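Local coordinates for RagB/SusD domain protein (Flavobacterium johnsoniae, PDB 5J5U) that probably binds chitin or chitin oligosaccharides at the outer membrane as a SusD homologue of a chitin-utilisation locus, at residues L192-S197 / A345-R350; K363-G368 / A387-K392. All blocks are in the same frame, centred on the assembly; numbering follows the deposited sequence.

Interaction 1: L192-S197 / A345-R350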
ATOM      1  N   LEU A 192      -2.491  -7.448   8.672  1.00 19.77           N
ATOM      2  CA  LEU A 192      -3.400  -8.524   8.265  1.00 16.31           C
ATOM      3  C   LEU A 192      -4.551  -8.662   9.284  1.00 19.82           C
ATOM      4  O   LEU A 192      -5.706  -8.891   8.906  1.00 17.97           O
ATOM      5  CB  LEU A 192      -2.621  -9.830   8.096  1.00 11.10           C
ATOM      6  CG  LEU A 192      -1.548  -9.701   7.004  1.00 13.44           C
ATOM      7  CD1 LEU A 192      -0.528 -10.794   7.063  1.00 15.86           C
ATOM      8  CD2 LEU A 192      -2.159  -9.653   5.620  1.00 15.72           C
ATOM      9  N   ALA A 193      -4.242  -8.502  10.569  1.00 15.54           N
ATOM     10  CA  ALA A 193      -5.266  -8.613  11.591  1.00 15.22           C
ATOM     11  C   ALA A 193      -6.330  -7.570  11.394  1.00 18.97           C
ATOM     12  O   ALA A 193      -7.519  -7.879  11.423  1.00 17.97           O
ATOM     13  CB  ALA A 193      -4.668  -8.479  12.991  1.00 22.60           C
ATOM     14  N   MET A 194      -5.914  -6.323  11.186  1.00 20.96           N
ATOM     15  CA  MET A 194      -6.906  -5.269  10.988  1.00 15.41           C
ATOM     16  C   MET A 194      -7.664  -5.501   9.690  1.00 17.45           C
ATOM     17  O   MET A 194      -8.866  -5.210   9.608  1.00 16.86           O
ATOM     18  CB  MET A 194      -6.258  -3.885  11.013  1.00 13.93           C
ATOM     19  CG  MET A 194      -5.701  -3.513  12.406  1.00 25.09           C
ATOM     20  SD  MET A 194      -6.837  -3.727  13.818  1.00 27.25           S
ATOM     21  CE  MET A 194      -6.457  -5.366  14.304  1.00 26.05           C
ATOM     22  N   ARG A 195      -6.993  -6.069   8.690  1.00 15.07           N
ATOM     23  CA  ARG A 195      -7.674  -6.199   7.407  1.00 19.88           C
ATOM     24  C   ARG A 195      -8.884  -7.156   7.505  1.00 14.40           C
ATOM     25  O   ARG A 195      -9.838  -7.012   6.753  1.00 16.86           O
ATOM     26  CB  ARG A 195      -6.702  -6.644   6.307  1.00 12.30           C
ATOM     27  CG  ARG A 195      -7.267  -6.418   4.909  1.00 15.36           C
ATOM     28  CD  ARG A 195      -6.187  -5.923   3.959  1.00 17.03           C
ATOM     29  NE  ARG A 195      -5.697  -4.597   4.331  1.00 13.04           N
ATOM     30  CZ  ARG A 195      -4.472  -4.171   4.066  1.00 15.69           C
ATOM     31  NH1 ARG A 195      -3.636  -4.967   3.416  1.00 13.53           N
ATOM     32  NH2 ARG A 195      -4.083  -2.952   4.438  1.00 18.44           N
ATOM     33  N   ILE A 196      -8.852  -8.122   8.419  1.00 12.05           N
ATOM     34  CA  ILE A 196     -10.011  -9.004   8.599  1.00 18.07           C
ATOM     35  C   ILE A 196     -10.914  -8.643   9.776  1.00 18.65           C
ATOM     36  O   ILE A 196     -11.629  -9.501  10.286  1.00 20.77           O
ATOM     37  CB  ILE A 196      -9.594 -10.481   8.754  1.00 17.23           C
ATOM     38  CG1 ILE A 196      -8.655 -10.647   9.950  1.00 17.34           C
ATOM     39  CG2 ILE A 196      -8.970 -10.989   7.459  1.00 13.05           C
ATOM     40  CD1 ILE A 196      -8.314 -12.078  10.257  1.00 20.27           C
ATOM     41  N   SER A 197     -10.914  -7.375  10.177  1.00 19.77           N
ATOM     42  CA  SER A 197     -11.704  -6.935  11.327  1.00 20.12           C
ATOM     43  C   SER A 197     -13.197  -7.067  11.047  1.00 22.60           C
ATOM     44  O   SER A 197     -13.971  -7.378  11.948  1.00 22.23           O
ATOM     45  CB  SER A 197     -11.378  -5.481  11.693  1.00 17.18           C
ATOM     46  OG  SER A 197     -11.756  -4.606  10.644  1.00 17.74           O
ATOM     47  N   ALA A 345      -4.098   2.375  16.997  1.00 24.83           N
ATOM     48  CA  ALA A 345      -5.172   3.304  17.377  1.00 24.55           C
ATOM     49  C   ALA A 345      -6.533   2.664  17.115  1.00 26.27           C
ATOM     50  O   ALA A 345      -7.415   2.674  17.994  1.00 27.24           O
ATOM     51  CB  ALA A 345      -5.055   4.633  16.619  1.00 20.55           C
ATOM     52  N   GLU A 346      -6.705   2.092  15.918  1.00 22.81           N
ATOM     53  CA  GLU A 346      -7.990   1.468  15.608  1.00 24.44           C
ATOM     54  C   GLU A 346      -8.299   0.250  16.493  1.00 25.64           C
ATOM     55  O   GLU A 346      -9.423   0.100  16.974  1.00 26.85           O
ATOM     56  CB  GLU A 346      -8.076   1.057  14.136  1.00 25.28           C
ATOM     57  CG  GLU A 346      -9.410   0.371  13.809  1.00 22.45           C
ATOM     58  CD  GLU A 346      -9.565  -0.043  12.347  1.00 19.08           C
ATOM     59  OE1 GLU A 346      -8.594   0.069  11.569  1.00 23.15           O
ATOM     60  OE2 GLU A 346     -10.663  -0.504  11.990  1.00 17.76           O
ATOM     61  N   ALA A 347      -7.317  -0.613  16.718  1.00 25.93           N
ATOM     62  CA  ALA A 347      -7.526  -1.767  17.591  1.00 31.22           C
ATOM     63  C   ALA A 347      -7.860  -1.323  19.035  1.00 33.43           C
ATOM     64  O   ALA A 347      -8.702  -1.928  19.701  1.00 28.17           O
ATOM     65  CB  ALA A 347      -6.310  -2.675  17.574  1.00 23.36           C
ATOM     66  N   ALA A 348      -7.187  -0.276  19.506  1.00 29.08           N
ATOM     67  CA  ALA A 348      -7.452   0.292  20.822  1.00 31.76           C
ATOM     68  C   ALA A 348      -8.892   0.743  20.932  1.00 29.32           C
ATOM     69  O   ALA A 348      -9.571   0.416  21.900  1.00 26.16           O
ATOM     70  CB  ALA A 348      -6.525   1.468  21.098  1.00 31.30           C
ATOM     71  N   TYR A 349      -9.350   1.490  19.926  1.00 30.92           N
ATOM     72  CA  TYR A 349     -10.722   1.985  19.906  1.00 29.36           C
ATOM     73  C   TYR A 349     -11.749   0.864  19.925  1.00 34.80           C
ATOM     74  O   TYR A 349     -12.902   1.075  20.294  1.00 35.69           O
ATOM     75  CB  TYR A 349     -10.953   2.853  18.670  1.00 33.67           C
ATOM     76  CG  TYR A 349     -12.400   3.215  18.451  1.00 35.54           C
ATOM     77  CD1 TYR A 349     -12.995   4.232  19.176  1.00 41.51           C
ATOM     78  CD2 TYR A 349     -13.174   2.530  17.533  1.00 36.30           C
ATOM     79  CE1 TYR A 349     -14.322   4.559  18.988  1.00 36.76           C
ATOM     80  CE2 TYR A 349     -14.501   2.852  17.339  1.00 38.51           C
ATOM     81  CZ  TYR A 349     -15.064   3.869  18.071  1.00 39.41           C
ATOM     82  OH  TYR A 349     -16.381   4.199  17.881  1.00 47.99           O
ATOM     83  N   ARG A 350     -11.332  -0.320  19.499  1.00 34.07           N
ATOM     84  CA  ARG A 350     -12.192  -1.494  19.516  1.00 34.47           C
ATOM     85  C   ARG A 350     -12.041  -2.291  20.809  1.00 34.71           C
ATOM     86  O   ARG A 350     -12.725  -3.289  21.015  1.00 38.95           O
ATOM     87  CB  ARG A 350     -11.888  -2.390  18.315  1.00 32.09           C
ATOM     88  CG  ARG A 350     -12.274  -1.794  16.973  1.00 33.30           C
ATOM     89  CD  ARG A 350     -11.655  -2.600  15.844  1.00 27.80           C
ATOM     90  NE  ARG A 350     -11.978  -2.044  14.537  1.00 28.54           N
ATOM     91  CZ  ARG A 350     -12.979  -2.471  13.785  1.00 24.48           C
ATOM     92  NH1 ARG A 350     -13.751  -3.459  14.223  1.00 25.88           N
ATOM     93  NH2 ARG A 350     -13.197  -1.920  12.600  1.00 26.58           N
TER

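Interaction 2: K363-G368 / A387-K392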
ATOM      1  N   LYS A 363       0.940   9.488  17.872  1.00 28.42           N
ATOM      2  CA  LYS A 363       2.245   8.945  17.506  1.00 36.65           C
ATOM      3  C   LYS A 363       2.271   8.559  16.021  1.00 29.86           C
ATOM      4  O   LYS A 363       3.284   8.745  15.330  1.00 28.27           O
ATOM      5  CB  LYS A 363       2.579   7.724  18.373  1.00 36.70           C
ATOM      6  CG  LYS A 363       2.855   8.044  19.842  1.00 38.57           C
ATOM      7  CD  LYS A 363       2.985   6.776  20.690  1.00 32.74           C
ATOM      8  CE  LYS A 363       2.944   7.100  22.185  1.00 38.20           C
ATOM      9  NZ  LYS A 363       2.987   5.891  23.064  1.00 39.12           N
ATOM     10  N   GLY A 364       1.141   8.061  15.527  1.00 28.52           N
ATOM     11  CA  GLY A 364       1.017   7.713  14.120  1.00 28.90           C
ATOM     12  C   GLY A 364       1.135   8.920  13.195  1.00 26.19           C
ATOM     13  O   GLY A 364       1.875   8.883  12.210  1.00 23.66           O
ATOM     14  N   VAL A 365       0.396   9.986  13.501  1.00 23.59           N
ATOM     15  CA  VAL A 365       0.435  11.184  12.669  1.00 25.79           C
ATOM     16  C   VAL A 365       1.832  11.806  12.644  1.00 25.52           C
ATOM     17  O   VAL A 365       2.332  12.221  11.579  1.00 23.76           O
ATOM     18  CB  VAL A 365      -0.584  12.237  13.133  1.00 27.64           C
ATOM     19  CG1 VAL A 365      -0.447  13.480  12.286  1.00 29.51           C
ATOM     20  CG2 VAL A 365      -2.005  11.687  13.045  1.00 22.32           C
ATOM     21  N   GLU A 366       2.469  11.871  13.809  1.00 28.83           N
ATOM     22  CA  GLU A 366       3.820  12.424  13.847  1.00 29.55           C
ATOM     23  C   GLU A 366       4.782  11.555  13.037  1.00 26.79           C
ATOM     24  O   GLU A 366       5.619  12.058  12.262  1.00 27.37           O
ATOM     25  CB  GLU A 366       4.318  12.551  15.293  1.00 32.37           C
ATOM     26  CG  GLU A 366       5.825  12.767  15.402  1.00 36.46           C
ATOM     27  CD  GLU A 366       6.267  13.342  16.738  1.00 48.05           C
ATOM     28  OE1 GLU A 366       5.451  13.393  17.688  1.00 52.71           O
ATOM     29  OE2 GLU A 366       7.444  13.752  16.829  1.00 51.34           O
ATOM     30  N   ALA A 367       4.648  10.241  13.189  1.00 26.10           N
ATOM     31  CA  ALA A 367       5.508   9.322  12.453  1.00 25.51           C
ATOM     32  C   ALA A 367       5.320   9.439  10.925  1.00 22.99           C
ATOM     33  O   ALA A 367       6.276   9.302  10.151  1.00 23.10           O
ATOM     34  CB  ALA A 367       5.255   7.913  12.914  1.00 22.47           C
ATOM     35  N   GLY A 368       4.093   9.724  10.504  1.00 20.95           N
ATOM     36  CA  GLY A 368       3.787   9.870   9.088  1.00 25.28           C
ATOM     37  C   GLY A 368       4.334  11.170   8.523  1.00 25.06           C
ATOM     38  O   GLY A 368       4.807  11.217   7.381  1.00 22.76           O
ATOM     39  N   ALA A 387       1.894  21.271  17.166  1.00 36.71           N
ATOM     40  CA  ALA A 387       0.747  22.166  17.055  1.00 40.98           C
ATOM     41  C   ALA A 387      -0.401  21.494  16.301  1.00 45.24           C
ATOM     42  O   ALA A 387      -1.560  21.542  16.733  1.00 44.62           O
ATOM     43  CB  ALA A 387       1.151  23.469  16.372  1.00 32.27           C
ATOM     44  N   TYR A 388      -0.071  20.858  15.179  1.00 41.26           N
ATOM     45  CA  TYR A 388      -1.073  20.175  14.353  1.00 39.56           C
ATOM     46  C   TYR A 388      -1.734  19.017  15.081  1.00 41.07           C
ATOM     47  O   TYR A 388      -2.960  18.918  15.113  1.00 39.58           O
ATOM     48  CB  TYR A 388      -0.419  19.678  13.064  1.00 37.98           C
ATOM     49  CG  TYR A 388      -1.261  18.767  12.187  1.00 33.58           C
ATOM     50  CD1 TYR A 388      -2.399  19.239  11.533  1.00 28.68           C
ATOM     51  CD2 TYR A 388      -0.883  17.446  11.970  1.00 31.65           C
ATOM     52  CE1 TYR A 388      -3.143  18.412  10.713  1.00 29.52           C
ATOM     53  CE2 TYR A 388      -1.624  16.615  11.145  1.00 32.22           C
ATOM     54  CZ  TYR A 388      -2.744  17.100  10.519  1.00 26.14           C
ATOM     55  OH  TYR A 388      -3.467  16.260   9.700  1.00 27.55           O
ATOM     56  N   VAL A 389      -0.908  18.146  15.657  1.00 40.52           N
ATOM     57  CA  VAL A 389      -1.379  16.978  16.403  1.00 38.52           C
ATOM     58  C   VAL A 389      -2.292  17.387  17.561  1.00 45.89           C
ATOM     59  O   VAL A 389      -3.330  16.759  17.809  1.00 44.41           O
ATOM     60  CB  VAL A 389      -0.195  16.156  16.939  1.00 42.69           C
ATOM     61  CG1 VAL A 389      -0.531  15.540  18.293  1.00 47.27           C
ATOM     62  CG2 VAL A 389       0.204  15.080  15.930  1.00 33.93           C
ATOM     63  N   ASN A 390      -1.912  18.452  18.264  1.00 50.63           N
ATOM     64  CA  ASN A 390      -2.686  18.874  19.427  1.00 48.16           C
ATOM     65  C   ASN A 390      -3.933  19.687  19.060  1.00 43.08           C
ATOM     66  O   ASN A 390      -4.886  19.736  19.833  1.00 40.33           O
ATOM     67  CB  ASN A 390      -1.785  19.663  20.385  1.00 47.01           C
ATOM     68  CG  ASN A 390      -0.727  18.780  21.041  1.00 48.49           C
ATOM     69  OD1 ASN A 390      -0.941  17.582  21.256  1.00 50.97           O
ATOM     70  ND2 ASN A 390       0.431  19.364  21.337  1.00 47.74           N
ATOM     71  N   ALA A 391      -3.927  20.313  17.884  1.00 42.53           N
ATOM     72  CA  ALA A 391      -5.087  21.093  17.435  1.00 45.32           C
ATOM     73  C   ALA A 391      -6.189  20.223  16.836  1.00 47.33           C
ATOM     74  O   ALA A 391      -7.354  20.631  16.792  1.00 46.25           O
ATOM     75  CB  ALA A 391      -4.662  22.137  16.426  1.00 42.20           C
ATOM     76  N   LYS A 392      -5.820  19.021  16.398  1.00 47.82           N
ATOM     77  CA  LYS A 392      -6.778  18.095  15.811  1.00 47.42           C
ATOM     78  C   LYS A 392      -6.523  16.676  16.313  1.00 49.58           C
ATOM     79  O   LYS A 392      -5.953  15.849  15.597  1.00 41.52           O
ATOM     80  CB  LYS A 392      -6.716  18.156  14.274  1.00 47.58           C
ATOM     81  CG  LYS A 392      -8.100  18.182  13.623  1.00 49.57           C
ATOM     82  CD  LYS A 392      -8.398  19.533  12.959  1.00 48.70           C
ATOM     83  CE  LYS A 392      -9.748  19.526  12.206  1.00 52.47           C
ATOM     84  NZ  LYS A 392      -9.990  20.796  11.435  1.00 49.98           N
TER

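Interaction 1: L192-S197 / A345-R350
M194, in the last turn of helix 178-195, and S197, just past its end, meet A347 in the last turn of helix 337-349 and R350 just after it, in a largely buried contact with an apolar half and a polar half. M194 buries the largest area, and its sulfur does the touching: SD lies 3.9 Å from CB of A347, at the point where the CA atoms of the two segments come nearest each other. Its first torsion sets CG anti to the carbonyl carbon (chi1 -67°), and bends further along the chain bring SD round to the alanine methyl. W352 of a loop and A208 of helix 201-214 also pack on this methionine.

S197 carries the polar half. The serine sits over one face of the R350 guanidinium, its CB 4.0 Å from CZ and displaced toward the rim of the plane. OG comes within 3.6 Å of R350 NH2, a packing distance; its hydrogen-bond partner is R424.

R350 reaches this place with its chain extended from CG to NE and takes hold of E346 side-on: NH2 lies 3.0 Å and NE 3.3 Å from the same oxygen, OE2, which NH2 approaches nearly along the C-O axis. R424 binds the other oxygen, OE1, and E198 forms a second salt bridge with R350 NH2. With the guanidinium gone, as in an alanine here, OE2 of E346 and the E198 carboxylate would probably lose this charged mate, and one side of S197 would be uncovered. The arrangement joins two helix ends in the helical, TPR-related SusD fold by methionine-alanine packing and a serine laid against an arginine that salt bridges hold.

Interaction 2: K363-G368 / A387-K392
V365 on helix 357-371 points a methyl at the side of the Y388 ring on helix 382-391, and the two side chains cross at about a right angle. CG1 of V365 is 3.5 Å from CE2 of Y388 and 4.0 Å from CD2, so the methyl meets one edge of the tyrosine, near the ring plane, and does not lie over a face. CG1 stands anti to the backbone N of V365 (chi1 177°), the setting that directs this branch at the ring. The same methyl also touches V389, whose CG2 lies 4.0 Å from V365 CG1 and 4.1 Å from V365 CB. One valine is thus met by two successive residues of the opposing helix, the aromatic edge and a branched aliphatic tip.

The helices belong to an antiparallel pair, the axes of segments 363-368 and 387-391 being 10.1 Å apart at closest approach with 150° between their directions, and this helix-to-helix packing is in keeping with the largely helical SusD fold. V365 and V389 are also the residues whose CA atoms come nearest across the two segments.

Residues of helix 357-371 outside the segment add to the contact: I369, one turn beyond V365, also packs on Y388, while K362 touches V389. The tyrosine hydroxyl has weak hydrogen bonds to D273 and Q406. The backbone N of E366 lies 4.5 Å from CG2 of V389. The E366 carboxylate forms a salt bridge with K370 of its own helix.

How the interactions relate
Interaction 1 and interaction 2 lie in series along the chain: the first closes at the end of helix 337-349, and the second opens on helix 357-371, the next helix. Their centres are 20 Å apart and their nearest atoms about 7 Å, without touching. Helix 337-349 connects the two regions, since it supplies segment 345-350 and also packs through Q341, Y337 and S338 against helix 357-371. Interaction 1 brings together helices separated by well over a hundred residues, whereas interaction 2 joins neighbours in sequence, helices 357-371 and 382-391. Helix 178-195, far away in sequence, is thereby set against the first of the consecutive helices 337-349, 357-371 and 382-391 in the helical SusD-like fold.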